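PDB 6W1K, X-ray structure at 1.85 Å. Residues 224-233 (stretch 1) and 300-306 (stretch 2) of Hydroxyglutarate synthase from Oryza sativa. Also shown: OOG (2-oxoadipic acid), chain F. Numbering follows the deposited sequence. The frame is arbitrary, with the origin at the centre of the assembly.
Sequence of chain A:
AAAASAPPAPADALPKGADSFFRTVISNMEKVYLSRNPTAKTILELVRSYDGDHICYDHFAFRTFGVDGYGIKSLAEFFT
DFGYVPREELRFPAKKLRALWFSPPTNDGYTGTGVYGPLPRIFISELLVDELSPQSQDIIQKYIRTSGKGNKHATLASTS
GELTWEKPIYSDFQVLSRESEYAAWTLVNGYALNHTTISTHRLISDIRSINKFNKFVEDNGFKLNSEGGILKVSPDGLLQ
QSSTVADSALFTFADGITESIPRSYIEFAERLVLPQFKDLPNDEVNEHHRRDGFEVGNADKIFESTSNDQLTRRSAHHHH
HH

Stretch 1 (224-233) LNSEGGILKV
Stretch 2 (300-306) DKIFEST

Stretch 1 runs extended through L224 (phi/psi -90/148) and N225 (-50/121), then reverses in a type II turn from S226 to G229. E227 (-79/125) and G228 (72/23) occupy the turn's corners, and a weak bond from G229 N to S226 O, 3.2 Å, closes it. G228's positive phi favours glycine, and an ideal CB there would sit 3.3 Å from K301 CG. The stretch ends as a strand at K232 and V233. Stretch 2 is helical at 300-302 and 3-10 from F303 to T306. The register places N225 CA 5.6 Å from S305 CA and E227 CA 6.1 Å from K301 CA; 339 Å² is buried in total.

The buried N225 (chi1 t, chi2 -19°) is the polar link. Its ND2 donates to S305 OG (2.9 Å, 150°) and K301 O (3.1 Å, 141°), while its OD1 accepts from E227 N at 2.8 Å, so one amide ties turn to helix. S305 OG (chi1 m) in turn donates to I302 O at 2.9 Å.

K232 (m, p, t, t) reaches under the turn: NZ donates to E227 O (2.8 Å) and G229 O (2.7 Å), while its aliphatic CE packs 3.8 Å from K301 CB. K301 (m, m, t, -112°) starts toward stretch 1, but its end leads away, NZ making a salt bridge to D300 OD2 at 3.4 Å, whose hydrogen bond is weak.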

# COMPACT_ATOMS: atom_id res chain seq x y z
N LEU A 224 -16.81 -2.37 -1.51
CA LEU A 224 -15.56 -3.06 -1.75
C LEU A 224 -15.24 -3.12 -3.24
O LEU A 224 -16.13 -3.23 -4.08
CB LEU A 224 -15.65 -4.48 -1.19
CG LEU A 224 -15.87 -4.56 0.33
CD1 LEU A 224 -16.08 -5.99 0.80
CD2 LEU A 224 -14.70 -3.93 1.05
N ASN A 225 -13.94 -3.10 -3.56
CA ASN A 225 -13.47 -3.36 -4.92
C ASN A 225 -14.09 -4.64 -5.46
O ASN A 225 -13.87 -5.72 -4.90
CB ASN A 225 -11.94 -3.46 -4.92
CG ASN A 225 -11.36 -3.70 -6.30
OD1 ASN A 225 -12.07 -4.13 -7.20
ND2 ASN A 225 -10.07 -3.43 -6.47
N SER A 226 -14.81 -4.52 -6.58
CA SER A 226 -15.58 -5.60 -7.19
C SER A 226 -14.81 -6.42 -8.21
O SER A 226 -15.33 -7.43 -8.67
CB SER A 226 -16.83 -5.04 -7.91
OG SER A 226 -16.51 -4.39 -9.14
N GLU A 227 -13.63 -5.97 -8.62
CA GLU A 227 -12.99 -6.56 -9.79
C GLU A 227 -12.35 -7.87 -9.38
O GLU A 227 -11.53 -7.89 -8.46
CB GLU A 227 -11.95 -5.62 -10.38
CG GLU A 227 -11.45 -6.03 -11.78
CD GLU A 227 -12.57 -6.26 -12.81
OE1 GLU A 227 -13.46 -5.38 -12.99
OE2 GLU A 227 -12.54 -7.32 -13.47
N GLY A 228 -12.69 -8.96 -10.07
CA GLY A 228 -12.22 -10.27 -9.64
C GLY A 228 -12.89 -10.79 -8.38
O GLY A 228 -12.33 -11.65 -7.70
N GLY A 229 -14.09 -10.29 -8.08
CA GLY A 229 -14.75 -10.60 -6.83
C GLY A 229 -14.28 -9.70 -5.70
O GLY A 229 -13.22 -9.07 -5.75
N ILE A 230 -15.10 -9.64 -4.65
CA ILE A 230 -14.73 -8.80 -3.52
C ILE A 230 -13.58 -9.42 -2.73
O ILE A 230 -12.91 -8.70 -1.98
CB ILE A 230 -15.94 -8.54 -2.61
CG1 ILE A 230 -16.58 -9.85 -2.14
CG2 ILE A 230 -16.99 -7.66 -3.35
CD1 ILE A 230 -17.51 -9.66 -0.95
N LEU A 231 -13.33 -10.71 -2.87
CA LEU A 231 -12.28 -11.40 -2.13
C LEU A 231 -11.31 -12.03 -3.12
O LEU A 231 -11.67 -12.97 -3.83
CB LEU A 231 -12.87 -12.46 -1.20
CG LEU A 231 -11.85 -13.14 -0.29
CD1 LEU A 231 -11.26 -12.13 0.70
CD2 LEU A 231 -12.50 -14.31 0.43
N LYS A 232 -10.09 -11.51 -3.16
CA LYS A 232 -9.04 -12.07 -3.99
C LYS A 232 -8.31 -13.15 -3.20
O LYS A 232 -7.76 -12.88 -2.12
CB LYS A 232 -8.05 -10.98 -4.41
CG LYS A 232 -8.59 -10.05 -5.50
CD LYS A 232 -9.68 -9.14 -4.97
CE LYS A 232 -9.83 -7.90 -5.84
NZ LYS A 232 -11.16 -7.26 -5.72
N VAL A 233 -8.25 -14.35 -3.76
CA VAL A 233 -7.66 -15.50 -3.10
C VAL A 233 -6.48 -16.00 -3.94
O VAL A 233 -6.64 -16.26 -5.14
CB VAL A 233 -8.68 -16.63 -2.90
CG1 VAL A 233 -7.98 -17.85 -2.32
CG2 VAL A 233 -9.85 -16.18 -2.03
N ASP A 300 -2.81 -7.61 -8.99
CA ASP A 300 -3.25 -7.06 -10.27
C ASP A 300 -4.63 -6.45 -10.15
O ASP A 300 -4.89 -5.39 -10.72
CB ASP A 300 -3.22 -8.13 -11.36
CG ASP A 300 -3.39 -7.56 -12.77
OD1 ASP A 300 -2.91 -6.44 -13.05
OD2 ASP A 300 -4.00 -8.25 -13.62
N LYS A 301 -5.53 -7.08 -9.39
CA LYS A 301 -6.90 -6.60 -9.30
C LYS A 301 -7.07 -5.55 -8.22
O LYS A 301 -7.94 -4.67 -8.33
CB LYS A 301 -7.84 -7.78 -9.04
CG LYS A 301 -7.78 -8.91 -10.10
CD LYS A 301 -8.44 -8.46 -11.43
CE LYS A 301 -8.26 -9.51 -12.56
NZ LYS A 301 -7.35 -9.04 -13.65
N ILE A 302 -6.23 -5.58 -7.19
CA ILE A 302 -6.32 -4.60 -6.12
C ILE A 302 -5.85 -3.24 -6.61
O ILE A 302 -6.35 -2.21 -6.14
CB ILE A 302 -5.50 -5.08 -4.90
CG1 ILE A 302 -6.14 -6.34 -4.32
CG2 ILE A 302 -5.43 -4.02 -3.80
CD1 ILE A 302 -5.29 -7.06 -3.28
N PHE A 303 -4.92 -3.20 -7.59
CA PHE A 303 -4.52 -1.92 -8.19
C PHE A 303 -5.73 -1.14 -8.68
O PHE A 303 -5.70 0.09 -8.76
CB PHE A 303 -3.57 -2.13 -9.39
CG PHE A 303 -2.12 -2.31 -9.02
CD1 PHE A 303 -1.41 -1.29 -8.38
CD2 PHE A 303 -1.46 -3.48 -9.33
CE1 PHE A 303 -0.08 -1.46 -8.04
CE2 PHE A 303 -0.12 -3.66 -8.98
CZ PHE A 303 0.57 -2.65 -8.34
N GLU A 304 -6.80 -1.84 -9.03
CA GLU A 304 -7.95 -1.20 -9.64
C GLU A 304 -8.90 -0.57 -8.63
O GLU A 304 -9.92 0.01 -9.03
CB GLU A 304 -8.66 -2.23 -10.52
CG GLU A 304 -7.78 -2.67 -11.70
CD GLU A 304 -8.48 -3.55 -12.71
OE1 GLU A 304 -9.68 -3.31 -12.96
OE2 GLU A 304 -7.82 -4.48 -13.24
N SER A 305 -8.57 -0.62 -7.34
CA SER A 305 -9.35 0.10 -6.34
C SER A 305 -9.39 1.59 -6.63
O SER A 305 -10.33 2.27 -6.19
CB SER A 305 -8.76 -0.15 -4.96
OG SER A 305 -8.74 -1.55 -4.69
N THR A 306 -8.42 2.12 -7.35
CA THR A 306 -8.40 3.53 -7.69
C THR A 306 -8.89 3.81 -9.09
O THR A 306 -8.91 4.98 -9.50
CB THR A 306 -6.98 4.11 -7.54
OG1 THR A 306 -6.03 3.26 -8.22
CG2 THR A 306 -6.58 4.27 -6.07
C2 OOG F . -0.74 -1.70 -4.72
C3 OOG F . -1.70 -2.85 -5.04
C4 OOG F . -1.05 -4.20 -4.71
C6 OOG F . -1.36 -5.93 -2.73
O4 OOG F . -1.09 -6.90 -3.47
O3 OOG F . -1.83 -6.13 -1.58
C5 OOG F . -1.12 -4.50 -3.21
C1 OOG F . -1.26 -0.36 -5.24
O1 OOG F . -0.52 0.56 -5.37
O2 OOG F . -2.60 -0.18 -5.59
O5 OOG F . -0.99 -3.64 -2.41